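Local coordinates for protein putative O-methyltransferase (Klebsiella pneumoniae subsp. pneumoniae, PDB 3TFW) that probably transfers a methyl group from S-adenosylmethionine to an oxygen atom of an acceptor substrate, at residues Val15-Ile20 with Val211-Trp216; Ala64-Glu69 with Glu133-Asp138; Leu91-Ala96 with Gln115-Arg120; Leu165-Asn170 with Asp217-Ala222. All blocks are in the same frame, centred on the assembly; numbering follows the deposited sequence.

Contact 1: residues Val15-Ile20 with Val211-Trp216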
loop_
_atom_site.group_PDB
_atom_site.type_symbol
_atom_site.label_atom_id
_atom_site.label_comp_id
_atom_site.label_asym_id
_atom_site.label_seq_id
_atom_site.Cartn_x
_atom_site.Cartn_y
_atom_site.Cartn_z
ATOM N N VAL A 15 6.101 17.526 2.593
ATOM C CA VAL A 15 4.883 16.739 2.799
ATOM C C VAL A 15 5.176 15.502 3.650
ATOM O O VAL A 15 4.450 15.229 4.610
ATOM C CB VAL A 15 4.199 16.363 1.459
ATOM C CG1 VAL A 15 3.010 15.442 1.701
ATOM C CG2 VAL A 15 3.735 17.622 0.735
ATOM N N ASP A 16 6.246 14.780 3.309
ATOM C CA ASP A 16 6.690 13.630 4.120
ATOM C C ASP A 16 6.930 14.028 5.576
ATOM O O ASP A 16 6.451 13.356 6.489
ATOM C CB ASP A 16 7.938 12.959 3.522
ATOM C CG ASP A 16 7.647 11.583 2.897
ATOM O OD1 ASP A 16 6.475 11.259 2.574
ATOM O OD2 ASP A 16 8.614 10.814 2.719
ATOM N N ASN A 17 7.649 15.133 5.791
ATOM C CA ASN A 17 7.914 15.629 7.145
ATOM C C ASN A 17 6.640 15.874 7.940
ATOM O O ASN A 17 6.540 15.453 9.088
ATOM C CB ASN A 17 8.767 16.906 7.126
ATOM C CG ASN A 17 10.158 16.679 6.562
ATOM O OD1 ASN A 17 10.696 15.569 6.610
ATOM N ND2 ASN A 17 10.753 17.742 6.020
ATOM N N TYR A 18 5.673 16.558 7.324
ATOM C CA TYR A 18 4.365 16.767 7.939
ATOM C C TYR A 18 3.670 15.443 8.265
ATOM O O TYR A 18 3.268 15.212 9.402
ATOM C CB TYR A 18 3.469 17.616 7.033
ATOM C CG TYR A 18 2.052 17.772 7.553
ATOM C CD1 TYR A 18 1.784 18.532 8.689
ATOM C CD2 TYR A 18 0.978 17.157 6.903
ATOM C CE1 TYR A 18 0.485 18.676 9.171
ATOM C CE2 TYR A 18 -0.319 17.299 7.373
ATOM C CZ TYR A 18 -0.559 18.061 8.502
ATOM O OH TYR A 18 -1.843 18.202 8.970
ATOM N N LEU A 19 3.533 14.586 7.257
ATOM C CA LEU A 19 2.797 13.331 7.411
ATOM C C LEU A 19 3.414 12.436 8.483
ATOM O O LEU A 19 2.703 11.912 9.348
ATOM C CB LEU A 19 2.697 12.594 6.070
ATOM C CG LEU A 19 1.777 13.233 5.027
ATOM C CD1 LEU A 19 1.901 12.539 3.695
ATOM C CD2 LEU A 19 0.328 13.229 5.509
ATOM N N ILE A 20 4.735 12.283 8.434
ATOM C CA ILE A 20 5.453 11.420 9.382
ATOM C C ILE A 20 5.367 11.933 10.829
ATOM O O ILE A 20 5.067 11.166 11.741
ATOM C CB ILE A 20 6.917 11.163 8.913
ATOM C CG1 ILE A 20 6.904 10.260 7.669
ATOM C CG2 ILE A 20 7.775 10.551 10.036
ATOM C CD1 ILE A 20 8.153 10.317 6.837
ATOM N N VAL A 211 6.572 9.036 -4.070
ATOM C CA VAL A 211 7.559 10.101 -3.841
ATOM C C VAL A 211 7.648 10.398 -2.356
ATOM O O VAL A 211 6.847 9.894 -1.567
ATOM C CB VAL A 211 7.262 11.390 -4.669
ATOM C CG1 VAL A 211 7.478 11.134 -6.151
ATOM C CG2 VAL A 211 5.874 11.926 -4.373
ATOM N N GLY A 212 8.618 11.221 -1.965
ATOM C CA GLY A 212 8.838 11.512 -0.555
ATOM C C GLY A 212 10.311 11.829 -0.350
ATOM O O GLY A 212 11.018 12.091 -1.318
ATOM N N THR A 213 10.781 11.763 0.894
ATOM C CA THR A 213 12.195 12.103 1.203
ATOM C C THR A 213 13.225 11.253 0.459
ATOM O O THR A 213 14.377 11.669 0.287
ATOM C CB THR A 213 12.507 12.058 2.717
ATOM O OG1 THR A 213 12.221 10.748 3.233
ATOM C CG2 THR A 213 11.692 13.092 3.468
ATOM N N LYS A 214 12.811 10.072 0.001
ATOM C CA LYS A 214 13.707 9.167 -0.707
ATOM C C LYS A 214 13.615 9.321 -2.215
ATOM O O LYS A 214 14.191 8.533 -2.960
ATOM C CB LYS A 214 13.455 7.709 -0.294
ATOM C CG LYS A 214 13.596 7.452 1.210
ATOM C CD LYS A 214 15.029 7.705 1.708
ATOM C CE LYS A 214 16.033 6.705 1.102
ATOM N NZ LYS A 214 17.476 7.106 1.267
ATOM N N GLY A 215 12.906 10.353 -2.661
ATOM C CA GLY A 215 12.820 10.660 -4.074
ATOM C C GLY A 215 11.754 9.849 -4.785
ATOM O O GLY A 215 10.877 9.282 -4.145
ATOM N N TRP A 216 11.844 9.795 -6.107
ATOM C CA TRP A 216 10.872 9.087 -6.935
ATOM C C TRP A 216 11.228 7.609 -7.102
ATOM O O TRP A 216 12.296 7.270 -7.617
ATOM C CB TRP A 216 10.762 9.769 -8.286
ATOM C CG TRP A 216 9.899 9.078 -9.300
ATOM C CD1 TRP A 216 8.677 8.480 -9.093
ATOM C CD2 TRP A 216 10.176 8.954 -10.695
ATOM N NE1 TRP A 216 8.200 7.975 -10.281
ATOM C CE2 TRP A 216 9.095 8.259 -11.277
ATOM C CE3 TRP A 216 11.239 9.366 -11.514
ATOM C CZ2 TRP A 216 9.047 7.960 -12.643
ATOM C CZ3 TRP A 216 11.198 9.060 -12.865
ATOM C CH2 TRP A 216 10.098 8.370 -13.420
HETATM O O HOH W 1 5.581 9.193 0.829
#
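Asp16, on helix 8-23, reaches across to the backbone of Gly212 and Thr213. Its OD2 accepts a hydrogen bond from Thr213 N at 3.0 Å. The bond is nearly straight, 165° at the hydrogen, but the N-H comes from above the carboxylate plane, 52° out of it. The chi1 of Asp16, -108°, lies away from the usual staggered values. This swings the carboxylate over the loop, with OD2 3.4 Å from Gly212 CA. The other oxygen, OD1, takes a hydrogen bond from Gln209 NE2 of the second subunit. A water 2.8 Å from both Asp16 OD1 and Val211 O may bridge them, though it has more acceptors in reach than protons.

Thr213 meets the helix with its methyl group. CG2 stands anti to the carbonyl carbon, beside the backbone N, and packs 3.8 Å from Asp16 CB. The amide oxygen of Asn17 passes the same methyl more loosely, with OD1 4.1 Å from CG2.

Gly212 has a positive phi and opens a type I turn that ends at Gly215. Gly212 O also accepts from Gln9 NE2 of the same helix. OD2 of Asp16 thus holds the loop directly, while OD1 bonds the second subunit and also faces the water beside Val211 O. Loop position and dimer contact are tied to one buried side chain, whose negative charge is probably offset by these N-H donors.

Contact 2: residues Ala64-Glu69 with Glu133-Asp138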
loop_
_atom_site.group_PDB
_atom_site.type_symbol
_atom_site.label_atom_id
_atom_site.label_comp_id
_atom_site.label_asym_id
_atom_site.label_seq_id
_atom_site.Cartn_x
_atom_site.Cartn_y
_atom_site.Cartn_z
ATOM N N ALA A 64 1.149 -12.427 9.658
ATOM C CA ALA A 64 2.332 -13.229 9.354
ATOM C C ALA A 64 2.949 -13.847 10.603
ATOM O O ALA A 64 3.044 -13.199 11.655
ATOM C CB ALA A 64 3.376 -12.390 8.599
ATOM N N LYS A 65 3.335 -15.111 10.479
ATOM C CA LYS A 65 4.165 -15.792 11.468
ATOM C C LYS A 65 5.507 -16.151 10.846
ATOM O O LYS A 65 6.458 -16.470 11.564
ATOM C CB LYS A 65 3.486 -17.077 11.988
ATOM C CG LYS A 65 2.228 -16.847 12.808
ATOM C CD LYS A 65 1.953 -18.035 13.728
ATOM C CE LYS A 65 0.775 -17.754 14.656
ATOM N NZ LYS A 65 0.406 -18.982 15.433
ATOM N N ARG A 66 5.574 -16.116 9.511
ATOM C CA ARG A 66 6.783 -16.454 8.769
ATOM C C ARG A 66 7.025 -15.391 7.712
ATOM O O ARG A 66 6.183 -15.159 6.858
ATOM C CB ARG A 66 6.678 -17.838 8.114
ATOM C CG ARG A 66 6.630 -18.983 9.132
ATOM C CD ARG A 66 6.326 -20.339 8.531
ATOM N NE ARG A 66 6.406 -21.347 9.589
ATOM C CZ ARG A 66 7.533 -21.954 9.971
ATOM N NH1 ARG A 66 8.675 -21.698 9.352
ATOM N NH2 ARG A 66 7.508 -22.844 10.959
ATOM N N ILE A 67 8.170 -14.729 7.805
ATOM C CA ILE A 67 8.532 -13.674 6.858
ATOM C C ILE A 67 9.881 -14.006 6.225
ATOM O O ILE A 67 10.797 -14.472 6.911
ATOM C CB ILE A 67 8.592 -12.280 7.546
ATOM C CG1 ILE A 67 7.229 -11.937 8.170
ATOM C CG2 ILE A 67 9.018 -11.185 6.527
ATOM C CD1 ILE A 67 7.230 -10.671 9.060
ATOM N N LEU A 68 9.992 -13.763 4.916
ATOM C CA LEU A 68 11.275 -13.827 4.219
ATOM C C LEU A 68 11.658 -12.441 3.699
ATOM O O LEU A 68 10.866 -11.780 3.031
ATOM C CB LEU A 68 11.216 -14.829 3.056
ATOM C CG LEU A 68 12.397 -14.880 2.062
ATOM C CD1 LEU A 68 13.714 -15.279 2.739
ATOM C CD2 LEU A 68 12.103 -15.852 0.903
ATOM N N GLU A 69 12.875 -12.011 4.003
ATOM C CA GLU A 69 13.386 -10.748 3.484
ATOM C C GLU A 69 14.666 -10.992 2.685
ATOM O O GLU A 69 15.632 -11.547 3.196
ATOM C CB GLU A 69 13.675 -9.782 4.632
ATOM C CG GLU A 69 14.275 -8.459 4.187
ATOM C CD GLU A 69 14.626 -7.544 5.347
ATOM O OE1 GLU A 69 15.091 -8.041 6.396
ATOM O OE2 GLU A 69 14.461 -6.320 5.190
ATOM N N GLU A 133 12.700 -28.470 2.610
ATOM C CA GLU A 133 11.247 -28.579 2.844
ATOM C C GLU A 133 10.724 -27.589 3.903
ATOM O O GLU A 133 10.019 -27.962 4.843
ATOM C CB GLU A 133 10.830 -30.037 3.143
ATOM C CG GLU A 133 11.767 -30.812 4.081
ATOM C CD GLU A 133 11.345 -32.281 4.278
ATOM O OE1 GLU A 133 12.160 -33.187 3.970
ATOM O OE2 GLU A 133 10.204 -32.525 4.744
ATOM N N CYS A 134 11.072 -26.318 3.707
ATOM C CA CYS A 134 10.658 -25.194 4.545
ATOM C C CYS A 134 9.160 -24.927 4.354
ATOM O O CYS A 134 8.677 -24.976 3.221
ATOM C CB CYS A 134 11.455 -23.961 4.089
ATOM S SG CYS A 134 11.445 -22.536 5.153
ATOM N N PRO A 135 8.413 -24.657 5.451
ATOM C CA PRO A 135 7.033 -24.192 5.302
ATOM C C PRO A 135 6.968 -22.893 4.496
ATOM O O PRO A 135 7.935 -22.122 4.491
ATOM C CB PRO A 135 6.609 -23.893 6.739
ATOM C CG PRO A 135 7.431 -24.822 7.563
ATOM C CD PRO A 135 8.761 -24.889 6.867
ATOM N N ALA A 136 5.844 -22.653 3.830
ATOM C CA ALA A 136 5.624 -21.384 3.115
ATOM C C ALA A 136 5.761 -20.157 4.022
ATOM O O ALA A 136 5.455 -20.214 5.214
ATOM C CB ALA A 136 4.248 -21.395 2.443
ATOM N N PHE A 137 6.230 -19.047 3.451
ATOM C CA PHE A 137 6.243 -17.763 4.152
ATOM C C PHE A 137 4.929 -17.016 3.902
ATOM O O PHE A 137 4.306 -17.173 2.852
ATOM C CB PHE A 137 7.411 -16.895 3.684
ATOM C CG PHE A 137 8.757 -17.471 4.006
ATOM C CD1 PHE A 137 9.363 -17.217 5.234
ATOM C CD2 PHE A 137 9.430 -18.244 3.070
ATOM C CE1 PHE A 137 10.626 -17.747 5.533
ATOM C CE2 PHE A 137 10.682 -18.779 3.361
ATOM C CZ PHE A 137 11.275 -18.532 4.593
ATOM N N ASP A 138 4.531 -16.183 4.857
ATOM C CA ASP A 138 3.274 -15.427 4.759
ATOM C C ASP A 138 3.464 -14.088 4.067
ATOM O O ASP A 138 2.529 -13.526 3.458
ATOM C CB ASP A 138 2.710 -15.195 6.155
ATOM C CG ASP A 138 2.460 -16.484 6.894
ATOM O OD1 ASP A 138 1.823 -17.374 6.304
ATOM O OD2 ASP A 138 2.933 -16.620 8.048
HETATM O O HOH W 2 9.076 -20.481 6.478
#
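Asp138 holds the backbone of Lys65 and Arg66 through a single carboxylate oxygen. OD2 accepts from Lys65 N at 2.9 Å and from Arg66 N at 3.1 Å. The two N-H groups reach OD2 on its anti side, from opposite faces of the carboxylate plane. The second bond is the more bent, 143° at the hydrogen. Asp138 N in turn donates to Arg66 O at 2.8 Å. The chi1 of -58° places the carboxylate beside its own backbone N, where OD2 meets Lys65 N and Arg66 N. OD1 forms a salt bridge with Arg161.

Packing over a flat group comes next. Pro135 lies over one face of the Arg66 guanidinium, with CG 3.7 Å from CZ. The arginine chain is extended from CG to NE and passes Ala136 O on the way. A water accepts from Arg66 NH1 and donates to Pro135 O, and it lies over one face of the Phe137 ring, offset toward the rim.

The apolar contact is a CH-pi one. Leu68 CB stands 3.6 Å from the centroid of the Phe137 ring, almost on the ring normal and on the face turned from the water. The backbone of Arg66 and Ile67 runs along the ring edge.

The loop leading to strand 139-142 is therefore joined to the start of strand 66-70, its neighbour in the methyltransferase sheet. Two N-H donors and the Arg161 charge probably stabilise Asp138 as a carboxylate.

Contact 3: residues Leu91-Ala96 with Gln115-Arg120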
loop_
_atom_site.group_PDB
_atom_site.type_symbol
_atom_site.label_atom_id
_atom_site.label_comp_id
_atom_site.label_asym_id
_atom_site.label_seq_id
_atom_site.Cartn_x
_atom_site.Cartn_y
_atom_site.Cartn_z
ATOM N N LEU A 91 11.412 -14.425 11.189
ATOM C CA LEU A 91 11.760 -13.678 9.995
ATOM C C LEU A 91 13.146 -14.123 9.548
ATOM O O LEU A 91 14.136 -14.006 10.293
ATOM C CB LEU A 91 11.728 -12.163 10.254
ATOM C CG LEU A 91 11.797 -11.257 9.013
ATOM C CD1 LEU A 91 11.300 -9.859 9.370
ATOM C CD2 LEU A 91 13.211 -11.189 8.426
ATOM N N LEU A 92 13.213 -14.660 8.340
ATOM C CA LEU A 92 14.492 -15.066 7.763
ATOM C C LEU A 92 14.960 -13.933 6.859
ATOM O O LEU A 92 14.226 -13.512 5.970
ATOM C CB LEU A 92 14.340 -16.361 6.949
ATOM C CG LEU A 92 15.568 -16.776 6.132
ATOM C CD1 LEU A 92 16.740 -17.135 7.045
ATOM C CD2 LEU A 92 15.264 -17.936 5.181
ATOM N N THR A 93 16.163 -13.419 7.097
ATOM C CA THR A 93 16.659 -12.323 6.270
ATOM C C THR A 93 18.020 -12.681 5.684
ATOM O O THR A 93 18.873 -13.262 6.361
ATOM C CB THR A 93 16.660 -10.943 7.000
ATOM O OG1 THR A 93 17.036 -9.898 6.080
ATOM C CG2 THR A 93 17.620 -10.941 8.186
ATOM N N LEU A 94 18.203 -12.347 4.412
ATOM C CA LEU A 94 19.380 -12.767 3.659
ATOM C C LEU A 94 20.241 -11.579 3.274
ATOM O O LEU A 94 19.742 -10.602 2.707
ATOM C CB LEU A 94 18.947 -13.526 2.396
ATOM C CG LEU A 94 17.899 -14.620 2.607
ATOM C CD1 LEU A 94 17.529 -15.289 1.249
ATOM C CD2 LEU A 94 18.402 -15.652 3.615
ATOM N N GLU A 95 21.532 -11.669 3.598
ATOM C CA GLU A 95 22.487 -10.606 3.317
ATOM C C GLU A 95 23.794 -11.201 2.811
ATOM O O GLU A 95 24.371 -12.084 3.454
ATOM C CB GLU A 95 22.737 -9.758 4.565
ATOM C CG GLU A 95 23.748 -8.595 4.351
ATOM C CD GLU A 95 23.383 -7.709 3.178
ATOM O OE1 GLU A 95 22.255 -7.177 3.168
ATOM O OE2 GLU A 95 24.226 -7.542 2.264
ATOM N N ALA A 96 24.248 -10.721 1.655
ATOM C CA ALA A 96 25.493 -11.215 1.038
ATOM C C ALA A 96 26.753 -10.541 1.585
ATOM O O ALA A 96 27.829 -11.158 1.645
ATOM C CB ALA A 96 25.426 -11.057 -0.478
ATOM N N GLN A 115 15.870 -12.767 18.597
ATOM C CA GLN A 115 15.333 -14.111 18.816
ATOM C C GLN A 115 14.351 -14.522 17.706
ATOM O O GLN A 115 14.290 -15.694 17.336
ATOM C CB GLN A 115 14.690 -14.243 20.211
ATOM C CG GLN A 115 14.140 -15.641 20.523
ATOM C CD GLN A 115 13.741 -15.843 21.986
ATOM O OE1 GLN A 115 13.173 -14.946 22.629
ATOM N NE2 GLN A 115 14.021 -17.037 22.510
ATOM N N ARG A 116 13.612 -13.555 17.169
ATOM C CA ARG A 116 12.637 -13.799 16.093
ATOM C C ARG A 116 13.286 -13.844 14.703
ATOM O O ARG A 116 12.787 -14.511 13.781
ATOM C CB ARG A 116 11.560 -12.719 16.119
ATOM C CG ARG A 116 10.441 -13.017 17.103
ATOM C CD ARG A 116 9.564 -11.817 17.295
ATOM N NE ARG A 116 10.138 -10.900 18.273
ATOM C CZ ARG A 116 9.650 -9.698 18.551
ATOM N NH1 ARG A 116 8.568 -9.251 17.920
ATOM N NH2 ARG A 116 10.245 -8.948 19.470
ATOM N N VAL A 117 14.396 -13.130 14.564
ATOM C CA VAL A 117 15.068 -12.993 13.277
ATOM C C VAL A 117 16.226 -13.956 13.139
ATOM O O VAL A 117 17.047 -14.095 14.053
ATOM C CB VAL A 117 15.562 -11.552 13.023
ATOM C CG1 VAL A 117 16.284 -11.464 11.681
ATOM C CG2 VAL A 117 14.386 -10.566 13.077
ATOM N N THR A 118 16.277 -14.619 11.986
ATOM C CA THR A 118 17.429 -15.415 11.606
ATOM C C THR A 118 18.111 -14.740 10.415
ATOM O O THR A 118 17.496 -14.538 9.357
ATOM C CB THR A 118 17.038 -16.878 11.274
ATOM O OG1 THR A 118 16.466 -17.498 12.438
ATOM C CG2 THR A 118 18.264 -17.685 10.841
ATOM N N LEU A 119 19.371 -14.363 10.619
ATOM C CA LEU A 119 20.154 -13.692 9.594
ATOM C C LEU A 119 21.118 -14.696 8.971
ATOM O O LEU A 119 22.003 -15.227 9.651
ATOM C CB LEU A 119 20.896 -12.486 10.196
ATOM C CG LEU A 119 21.944 -11.716 9.373
ATOM C CD1 LEU A 119 21.453 -11.408 7.979
ATOM C CD2 LEU A 119 22.347 -10.429 10.077
ATOM N N ARG A 120 20.929 -14.961 7.684
ATOM C CA ARG A 120 21.800 -15.873 6.943
ATOM C C ARG A 120 22.665 -15.098 5.968
ATOM O O ARG A 120 22.177 -14.559 4.972
ATOM C CB ARG A 120 20.990 -16.954 6.218
ATOM C CG ARG A 120 20.494 -18.060 7.149
ATOM C CD ARG A 120 20.132 -19.352 6.406
ATOM N NE ARG A 120 19.390 -20.239 7.304
ATOM C CZ ARG A 120 18.975 -21.469 7.012
ATOM N NH1 ARG A 120 19.218 -22.010 5.827
ATOM N NH2 ARG A 120 18.317 -22.169 7.927
#
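Leu92 and Arg120 meet because of their first torsions. In Leu92, CG stands anti to the backbone N (chi1 172°), which lets CD1 reach Arg120 on strand 117-121. In Arg120, CG lies beside the backbone N and the chain then runs extended to NE. Leu92 CD1 rests 3.9 Å from Arg120 CG and follows the aliphatic part of the arginine. Leu94 and Arg120 lie side by side, with Leu94 CD2 3.9 Å from Arg120 CB.

Leu91, Thr93, Val117 and Leu119 occupy the other face. Thr93 turns its methyl to the neighbouring strand, with CG2 3.8 Å from Val117 CG1 and 3.9 Å from Leu119 CD1. Its OG1 bonds to Thr72 and Glu69. Helix 76-82 covers Leu91 and Val117, and helix 98-110 covers Val117 and Leu119.

The backbones pair in parallel. Leu91 N donates to Arg116 O, Thr118 N to Leu91 O, Thr93 N to Thr118 O, and Arg120 N to Thr93 O. The last of the five bonds, Glu95 N to Arg120 O, is the longest at 3.3 Å. The strands are twisted by 22° relative to each other.

This is the pairing of a beta-alpha-beta unit, crossed over by helix 98-110, at the edge of a Rossmann-like methyltransferase sheet. One face is closed by helices. On the other, the hydrocarbon part of Arg120 shields Leu92 and Leu94, and the residue itself remains exposed to solvent.

Contact 4: residues Leu165-Asn170 with Asp217-Ala222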
loop_
_atom_site.group_PDB
_atom_site.type_symbol
_atom_site.label_atom_id
_atom_site.label_comp_id
_atom_site.label_asym_id
_atom_site.label_seq_id
_atom_site.Cartn_x
_atom_site.Cartn_y
_atom_site.Cartn_z
ATOM N N LEU A 165 1.779 -12.611 0.588
ATOM C CA LEU A 165 2.006 -11.335 -0.055
ATOM C C LEU A 165 3.480 -11.200 -0.400
ATOM O O LEU A 165 4.347 -11.376 0.465
ATOM C CB LEU A 165 1.555 -10.205 0.873
ATOM C CG LEU A 165 1.408 -8.813 0.264
ATOM C CD1 LEU A 165 0.272 -8.779 -0.764
ATOM C CD2 LEU A 165 1.128 -7.836 1.390
ATOM N N ILE A 166 3.758 -10.887 -1.663
ATOM C CA ILE A 166 5.110 -10.665 -2.131
ATOM C C ILE A 166 5.290 -9.176 -2.457
ATOM O O ILE A 166 4.525 -8.610 -3.243
ATOM C CB ILE A 166 5.409 -11.525 -3.384
ATOM C CG1 ILE A 166 5.159 -13.017 -3.083
ATOM C CG2 ILE A 166 6.848 -11.289 -3.885
ATOM C CD1 ILE A 166 5.264 -13.951 -4.298
ATOM N N ILE A 167 6.290 -8.546 -1.849
ATOM C CA ILE A 167 6.571 -7.125 -2.109
ATOM C C ILE A 167 7.914 -6.993 -2.807
ATOM O O ILE A 167 8.915 -7.566 -2.340
ATOM C CB ILE A 167 6.616 -6.302 -0.793
ATOM C CG1 ILE A 167 5.361 -6.543 0.039
ATOM C CG2 ILE A 167 6.825 -4.808 -1.086
ATOM C CD1 ILE A 167 5.610 -6.450 1.535
ATOM N N GLY A 168 7.943 -6.250 -3.919
ATOM C CA GLY A 168 9.194 -5.958 -4.617
ATOM C C GLY A 168 9.499 -4.469 -4.582
ATOM O O GLY A 168 8.782 -3.682 -5.206
ATOM N N ASP A 169 10.549 -4.074 -3.863
ATOM C CA ASP A 169 10.846 -2.632 -3.687
ATOM C C ASP A 169 11.811 -2.127 -4.755
ATOM O O ASP A 169 12.566 -2.907 -5.362
ATOM C CB ASP A 169 11.400 -2.329 -2.281
ATOM C CG ASP A 169 10.996 -0.934 -1.746
ATOM O OD1 ASP A 169 10.232 -0.182 -2.398
ATOM O OD2 ASP A 169 11.458 -0.577 -0.636
ATOM N N ASN A 170 11.760 -0.814 -5.001
ATOM C CA ASN A 170 12.734 -0.134 -5.854
ATOM C C ASN A 170 12.714 -0.586 -7.312
ATOM O O ASN A 170 13.755 -0.930 -7.886
ATOM C CB ASN A 170 14.141 -0.252 -5.239
ATOM C CG ASN A 170 14.178 0.209 -3.794
ATOM O OD1 ASN A 170 14.437 -0.578 -2.885
ATOM N ND2 ASN A 170 13.881 1.488 -3.569
ATOM N N ASP A 217 10.322 6.735 -6.669
ATOM C CA ASP A 217 10.535 5.300 -6.828
ATOM C C ASP A 217 9.194 4.578 -6.850
ATOM O O ASP A 217 8.143 5.171 -7.163
ATOM C CB ASP A 217 11.449 4.759 -5.711
ATOM C CG ASP A 217 12.321 3.572 -6.166
ATOM O OD1 ASP A 217 11.966 2.866 -7.131
ATOM O OD2 ASP A 217 13.375 3.330 -5.533
ATOM N N GLY A 218 9.218 3.283 -6.566
ATOM C CA GLY A 218 7.979 2.521 -6.588
ATOM C C GLY A 218 8.184 1.085 -6.166
ATOM O O GLY A 218 9.323 0.619 -6.050
ATOM N N PHE A 219 7.069 0.387 -5.960
ATOM C CA PHE A 219 7.104 -0.987 -5.483
ATOM C C PHE A 219 5.977 -1.826 -6.095
ATOM O O PHE A 219 4.944 -1.295 -6.499
ATOM C CB PHE A 219 7.054 -1.027 -3.949
ATOM C CG PHE A 219 5.727 -0.601 -3.352
ATOM C CD1 PHE A 219 4.750 -1.547 -3.035
ATOM C CD2 PHE A 219 5.466 0.741 -3.073
ATOM C CE1 PHE A 219 3.523 -1.157 -2.478
ATOM C CE2 PHE A 219 4.240 1.138 -2.513
ATOM C CZ PHE A 219 3.275 0.201 -2.216
ATOM N N THR A 220 6.192 -3.133 -6.163
ATOM C CA THR A 220 5.132 -4.056 -6.558
ATOM C C THR A 220 4.551 -4.751 -5.341
ATOM O O THR A 220 5.220 -4.909 -4.313
ATOM C CB THR A 220 5.639 -5.104 -7.561
ATOM O OG1 THR A 220 6.683 -5.887 -6.963
ATOM C CG2 THR A 220 6.176 -4.425 -8.799
ATOM N N LEU A 221 3.295 -5.163 -5.469
ATOM C CA LEU A 221 2.602 -5.891 -4.429
ATOM C C LEU A 221 1.833 -6.985 -5.146
ATOM O O LEU A 221 1.077 -6.686 -6.079
ATOM C CB LEU A 221 1.653 -4.941 -3.717
ATOM C CG LEU A 221 1.150 -5.215 -2.301
ATOM C CD1 LEU A 221 2.287 -5.399 -1.318
ATOM C CD2 LEU A 221 0.296 -4.017 -1.867
ATOM N N ALA A 222 2.046 -8.243 -4.745
ATOM C CA ALA A 222 1.414 -9.380 -5.429
ATOM C C ALA A 222 0.834 -10.336 -4.393
ATOM O O ALA A 222 1.494 -10.648 -3.397
ATOM C CB ALA A 222 2.426 -10.111 -6.330
HETATM O O HOH W 3 5.334 -8.059 -5.874
#
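Strands 165-169 and 217-224 form the first antiparallel pairing in a sheet that is otherwise parallel up to this point. Ile166 and Ala222 make a hydrogen-bonded pair, with Ile166 N to Ala222 O at 2.9 Å and nearly straight. Gly168 and Thr220 make the next one. Thr220 N donates to Gly168 O at 2.8 Å. The return bond from Gly168 N meets Thr220 O from above the carbonyl plane.

The hydroxyl of Thr220 packs on Gly168. The chi1 of 61° puts OG1 between the backbone N and the carbonyl carbon, 3.4 Å from Gly168 CA. A water bridges OG1 and Ile166 O, 2.8 Å from each.

Antiparallel addition of the final strand is a hallmark of the class I methyltransferase fold, where it inserts between the fifth strand and the sixth. Strand 217-224 does so here, running between 165-169 and 203-211. Helix 185-199 packs on Thr220 and Ala222.

On the face bearing Ile167 and Leu221, these two side chains point the same way and make the apolar packing, with Leu221 CD1 3.5 Å from Ile167 CG1. Leu165 crosses the same methyl, with CD2 3.8 Å from CD1 of Leu221. Helix 49-62 covers Leu165 and Ile167, while Phe54 of the second subunit packs on Leu221. Farther along the same face, Asp169 OD1 comes 3.6 Å from Phe219 CB, its carboxylate turned 81° from the ring.

In the fold
Contacts 2, 3 and 4 belong to one mixed sheet of strand order 117-121, 90-95, 66-70, 139-142, 165-169, 217-224 and 203-211. Contacts 2 and 3 have centres about 12 Å apart and touch through neighbouring strands 66-70 and 90-95. Contact 4, about 17 Å from contact 2 between centres, meets it where Asp138 O faces Leu165 N. Along the chain, contact 3 is nested within contact 2, both lie inside the loop closed by contact 1, and the segments of contacts 1 and 4 alternate. Contact 1 sits about 31 Å from contact 2, centre to centre, and its loop leads into contact 4. Val211 pairs with a strand of the second subunit, so the sheet runs on across the interface.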